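Local coordinates for protein N-formylglutamate amidohydrolase (Ralstonia eutropha, PDB 2Q7S) that binds a zinc ion and probably acts as a hydrolase of the N-formylglutamate amidohydrolase family, at residues D29-S33 with D83-M87; E54-V58 with N170-M174. Residue numbers count along the deposited sequence, not the author numbering.

Contact 1: residues D29-S33 with D83-M87; sequences DSPHS and DPNRM. With ZN (zinc ion), chain C.
A single imidazole joins metal to carboxylate here: His32 binds zinc through ND1 (2.1 Å to ZN) and donates from NE2 to OD1 of Asp83 (2.7 Å, N-H...O angle 155°). This second-shell histidine-carboxylate hydrogen bond backs the zinc site of an N-formylglutamate amidohydrolase family member, in the loop just after strand 26-30 of its mixed sheet. Asp29 and Ser30 are extended and finish the strand; from Pro31 (phi/psi -77/-17) to Ser33 the chain turns, with Ser30 OG 2.6 Å from Ser33 OG in a hydrogen bond. Residues 83-87 form no helix or strand. Asp83 to Arg86 make a type I beta turn, closed by Arg86 N to Asp83 O at 3.1 Å, and Asp83 OD1 also accepts from Asn85 N (2.9 Å), an Asx turn. Asp83 (chi1 t) thus shares one oxygen between its own turn and His32 (chi1 m), whose CB points sideways while the ring reaches across. Asp83 OD2 lies 3.3 Å from Arg86 NH1, a salt bridge of charges alone, and forms a second with Arg79. The backbones come closest at Pro31 and Pro84, whose CA atoms are 5.8 Å apart. The two prolines point toward each other, CB of Pro31 4.1 Å from CG of Pro84, and Pro31 O sits 3.5 Å from Pro84 CD. Asn85 ND2 is hydrogen-bonded to Asn170 OD1 on strand 166-174, whereas a water donates to Asp29 OD2 at 2.7 Å and to Asn85 OD1 at 2.8 Å.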
loop_
_atom_site.group_PDB
_atom_site.type_symbol
_atom_site.label_atom_id
_atom_site.label_comp_id
_atom_site.label_asym_id
_atom_site.label_seq_id
_atom_site.Cartn_x
_atom_site.Cartn_y
_atom_site.Cartn_z
ATOM N N ASP A 29 1.359 -2.643 6.145
ATOM C CA ASP A 29 1.720 -3.329 4.925
ATOM C C ASP A 29 2.111 -2.393 3.762
ATOM O O ASP A 29 1.579 -1.335 3.642
ATOM C CB ASP A 29 0.716 -4.370 4.532
ATOM C CG ASP A 29 -0.467 -3.822 3.867
ATOM O OD1 ASP A 29 -1.112 -2.958 4.471
ATOM O OD2 ASP A 29 -0.790 -4.314 2.750
ATOM N N SER A 30 3.097 -2.847 2.985
ATOM C CA SER A 30 3.587 -2.173 1.778
ATOM C C SER A 30 3.248 -3.159 0.619
ATOM O O SER A 30 4.079 -4.023 0.214
ATOM C CB SER A 30 5.089 -1.865 1.906
ATOM O OG SER A 30 5.709 -1.297 0.754
ATOM N N PRO A 31 2.061 -2.992 0.018
ATOM C CA PRO A 31 1.634 -3.925 -1.060
ATOM C C PRO A 31 2.280 -3.715 -2.440
ATOM O O PRO A 31 2.155 -4.560 -3.314
ATOM C CB PRO A 31 0.128 -3.670 -1.157
ATOM C CG PRO A 31 -0.029 -2.267 -0.691
ATOM C CD PRO A 31 1.018 -1.998 0.342
ATOM N N HIS A 32 2.882 -2.550 -2.643
ATOM C CA HIS A 32 3.290 -2.090 -3.935
ATOM C C HIS A 32 4.762 -1.962 -4.172
ATOM O O HIS A 32 5.146 -1.544 -5.243
ATOM C CB HIS A 32 2.598 -0.773 -4.181
ATOM C CG HIS A 32 1.132 -0.924 -4.357
ATOM N ND1 HIS A 32 0.261 0.129 -4.273
ATOM C CD2 HIS A 32 0.377 -2.023 -4.611
ATOM C CE1 HIS A 32 -0.972 -0.307 -4.476
ATOM N NE2 HIS A 32 -0.929 -1.608 -4.697
ATOM N N SER A 33 5.569 -2.340 -3.167
ATOM C CA SER A 33 6.999 -2.160 -3.193
ATOM C C SER A 33 7.782 -3.315 -3.819
ATOM O O SER A 33 9.007 -3.234 -3.910
ATOM C CB SER A 33 7.554 -1.843 -1.800
ATOM O OG SER A 33 7.154 -2.775 -0.803
ATOM N N ASP A 83 -2.081 -6.979 -7.948
ATOM C CA ASP A 83 -2.106 -5.862 -6.998
ATOM C C ASP A 83 -2.824 -6.305 -5.732
ATOM O O ASP A 83 -4.048 -6.371 -5.749
ATOM C CB ASP A 83 -2.858 -4.694 -7.591
ATOM C CG ASP A 83 -2.803 -3.473 -6.738
ATOM O OD1 ASP A 83 -2.520 -3.582 -5.523
ATOM O OD2 ASP A 83 -3.014 -2.377 -7.302
ATOM N N PRO A 84 -2.075 -6.537 -4.629
ATOM C CA PRO A 84 -2.753 -6.967 -3.411
ATOM C C PRO A 84 -3.712 -5.977 -2.758
ATOM O O PRO A 84 -4.431 -6.401 -1.867
ATOM C CB PRO A 84 -1.609 -7.285 -2.439
ATOM C CG PRO A 84 -0.367 -7.154 -3.189
ATOM C CD PRO A 84 -0.623 -6.407 -4.417
ATOM N N ASN A 85 -3.684 -4.697 -3.162
ATOM C CA ASN A 85 -4.579 -3.686 -2.608
ATOM C C ASN A 85 -5.870 -3.623 -3.335
ATOM O O ASN A 85 -6.649 -2.680 -3.153
ATOM C CB ASN A 85 -3.933 -2.279 -2.618
ATOM C CG ASN A 85 -3.791 -1.711 -1.223
ATOM O OD1 ASN A 85 -3.718 -2.464 -0.254
ATOM N ND2 ASN A 85 -3.855 -0.408 -1.112
ATOM N N ARG A 86 -6.096 -4.550 -4.254
ATOM C CA ARG A 86 -7.406 -4.590 -4.919
ATOM C C ARG A 86 -8.106 -5.803 -4.386
ATOM O O ARG A 86 -7.473 -6.734 -3.890
ATOM C CB ARG A 86 -7.240 -4.664 -6.441
ATOM C CG ARG A 86 -6.515 -3.457 -7.061
ATOM C CD ARG A 86 -7.201 -2.110 -6.796
ATOM N NE ARG A 86 -6.502 -0.992 -7.408
ATOM C CZ ARG A 86 -5.540 -0.241 -6.843
ATOM N NH1 ARG A 86 -5.082 -0.457 -5.608
ATOM N NH2 ARG A 86 -4.992 0.751 -7.546
HETATM N N MSE A 87 -9.419 -5.797 -4.536
HETATM C CA MSE A 87 -10.244 -6.947 -4.254
HETATM C C MSE A 87 -10.143 -7.940 -5.389
HETATM O O MSE A 87 -9.831 -7.627 -6.530
HETATM C CB MSE A 87 -11.715 -6.510 -4.076
HETATM C CG MSE A 87 -11.926 -5.437 -3.068
HETATM SE SE MSE A 87 -11.649 -6.166 -1.279
HETATM C CE MSE A 87 -9.933 -5.561 -0.683
HETATM ZN ZN ZN C . 0.616 2.168 -3.826
HETATM O O HOH W 1 -2.767 -4.837 0.938
#

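Contact 2: residues E54-V58 with N170-M174; sequences EDTHV and NLHSM. With ZN (zinc ion), chain C.
Metal coordination links the two segments most directly: Asp55 OD2 and His172 ND1 bind zinc at 2.1 and 2.0 Å from ZN, and these two ligand atoms lie 3.2 Å apart. Residues 170-174 are extended, the end of strand 166-174, whereas 54-58 is a loop with Asp55 (phi/psi -84/67) at the centre of an inverse gamma turn and Asp55 to Val58 in a type II beta turn, His57 (66/2) being the N-cap of helix 58-61. The closest CA pair is Asp55 and Ser173, 5.1 Å.

Among polar contacts, Ser173 N donates to Asp55 OD2 (3.2 Å, 155°), so the zinc-binding oxygen is also held by the strand backbone; Asp55 OD1 pairs with Arg253 in a salt bridge. His172 (chi1 m) is oriented by NE2 donating to Asn170 OD1 at 2.7 Å, and Thr56 OG1 donates to Glu54 OE1 at 2.7 Å.

Apolar contact comes from Val58 (chi1 t), with CG1 3.8 Å from Leu171 CB and CG2 3.7 Å from Ser173 CB. With His32 completing the protein ligands, this is a His-Asp-His zinc site at the C-terminal ends of neighbouring parallel strands, its aspartate from a loop, consistent with the zinc-exopeptidase clan.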
loop_
_atom_site.group_PDB
_atom_site.type_symbol
_atom_site.label_atom_id
_atom_site.label_comp_id
_atom_site.label_asym_id
_atom_site.label_seq_id
_atom_site.Cartn_x
_atom_site.Cartn_y
_atom_site.Cartn_z
ATOM N N GLU A 54 5.394 0.820 -9.539
ATOM C CA GLU A 54 5.998 0.418 -8.305
ATOM C C GLU A 54 6.012 1.572 -7.310
ATOM O O GLU A 54 6.446 2.671 -7.628
ATOM C CB GLU A 54 7.471 0.063 -8.482
ATOM C CG GLU A 54 7.823 -1.052 -9.331
ATOM C CD GLU A 54 9.329 -1.225 -9.411
ATOM O OE1 GLU A 54 10.087 -0.432 -8.799
ATOM O OE2 GLU A 54 9.737 -2.170 -10.085
ATOM N N ASP A 55 5.564 1.296 -6.112
ATOM C CA ASP A 55 5.871 2.132 -4.964
ATOM C C ASP A 55 7.249 1.739 -4.361
ATOM O O ASP A 55 7.328 1.262 -3.221
ATOM C CB ASP A 55 4.830 1.964 -3.883
ATOM C CG ASP A 55 3.473 2.328 -4.329
ATOM O OD1 ASP A 55 3.231 2.479 -5.566
ATOM O OD2 ASP A 55 2.644 2.357 -3.409
ATOM N N THR A 56 8.291 1.993 -5.143
ATOM C CA THR A 56 9.652 1.501 -4.849
ATOM C C THR A 56 10.188 2.052 -3.516
ATOM O O THR A 56 9.953 3.231 -3.154
ATOM C CB THR A 56 10.625 1.849 -6.018
ATOM O OG1 THR A 56 9.907 1.771 -7.238
ATOM C CG2 THR A 56 11.853 0.932 -6.075
ATOM N N HIS A 57 10.887 1.163 -2.798
ATOM C CA HIS A 57 11.550 1.435 -1.512
ATOM C C HIS A 57 10.637 1.764 -0.322
ATOM O O HIS A 57 11.143 2.063 0.733
ATOM C CB HIS A 57 12.540 2.585 -1.643
ATOM C CG HIS A 57 13.463 2.482 -2.804
ATOM N ND1 HIS A 57 14.283 1.392 -3.001
ATOM C CD2 HIS A 57 13.729 3.349 -3.810
ATOM C CE1 HIS A 57 14.980 1.570 -4.116
ATOM N NE2 HIS A 57 14.677 2.756 -4.613
ATOM N N VAL A 58 9.312 1.737 -0.504
ATOM C CA VAL A 58 8.371 2.162 0.569
ATOM C C VAL A 58 8.504 1.310 1.795
ATOM O O VAL A 58 8.434 1.785 2.933
ATOM C CB VAL A 58 6.882 2.174 0.082
ATOM C CG1 VAL A 58 5.935 2.173 1.255
ATOM C CG2 VAL A 58 6.691 3.416 -0.778
ATOM N N ASN A 170 -1.567 1.202 5.766
ATOM C CA ASN A 170 -1.407 0.762 4.389
ATOM C C ASN A 170 -0.498 1.795 3.667
ATOM O O ASN A 170 -0.851 2.965 3.543
ATOM C CB ASN A 170 -2.838 0.671 3.780
ATOM C CG ASN A 170 -2.871 0.033 2.423
ATOM O OD1 ASN A 170 -3.194 0.697 1.433
ATOM N ND2 ASN A 170 -2.569 -1.241 2.353
ATOM N N LEU A 171 0.687 1.374 3.220
ATOM C CA LEU A 171 1.761 2.273 2.928
ATOM C C LEU A 171 2.030 2.351 1.440
ATOM O O LEU A 171 2.185 1.314 0.797
ATOM C CB LEU A 171 3.053 1.778 3.668
ATOM C CG LEU A 171 2.927 1.593 5.186
ATOM C CD1 LEU A 171 4.214 1.000 5.817
ATOM C CD2 LEU A 171 2.543 2.876 5.874
ATOM N N HIS A 172 2.171 3.582 0.914
ATOM C CA HIS A 172 2.323 3.823 -0.519
ATOM C C HIS A 172 3.234 4.981 -0.809
ATOM O O HIS A 172 3.621 5.752 0.073
ATOM C CB HIS A 172 0.942 4.139 -1.169
ATOM C CG HIS A 172 -0.012 3.032 -1.031
ATOM N ND1 HIS A 172 -0.212 2.098 -2.026
ATOM C CD2 HIS A 172 -0.737 2.631 0.030
ATOM C CE1 HIS A 172 -1.053 1.187 -1.581
ATOM N NE2 HIS A 172 -1.383 1.486 -0.341
ATOM N N SER A 173 3.611 5.054 -2.066
ATOM C CA SER A 173 4.104 6.296 -2.657
ATOM C C SER A 173 3.377 6.591 -3.971
ATOM O O SER A 173 2.878 5.709 -4.646
ATOM C CB SER A 173 5.618 6.214 -2.878
ATOM O OG SER A 173 5.916 5.326 -3.918
HETATM N N MSE A 174 3.436 7.830 -4.379
HETATM C CA MSE A 174 2.694 8.286 -5.512
HETATM C C MSE A 174 3.569 9.203 -6.382
HETATM O O MSE A 174 4.470 9.918 -5.865
HETATM C CB MSE A 174 1.430 9.003 -5.008
HETATM C CG MSE A 174 1.683 10.000 -3.932
HETATM SE SE MSE A 174 0.105 11.024 -3.419
HETATM C CE MSE A 174 1.222 12.238 -2.422
HETATM ZN ZN ZN C . 0.616 2.168 -3.826
#

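In the fold
Both contacts are buried near the centre of the chain and meet at one zinc ion: contact 1 supplies one ligand, contact 2 the other two. They rest on neighbouring parallel strands, 26-30 and 166-174, joined where Asp29 O accepts from Leu171 N at 2.9 Å, and Asn85 ND2 meets Asn170 OD1 at 2.9 Å. Their segments alternate along the chain, so distant loops converge on the strand ends. In contact 1 a loop carboxylate lies in the second shell, bonded to a ligand histidine, with water and partly exposed Asn85 and Arg86; in contact 2 the loop carboxylate is itself a ligand, and all touching residues are buried.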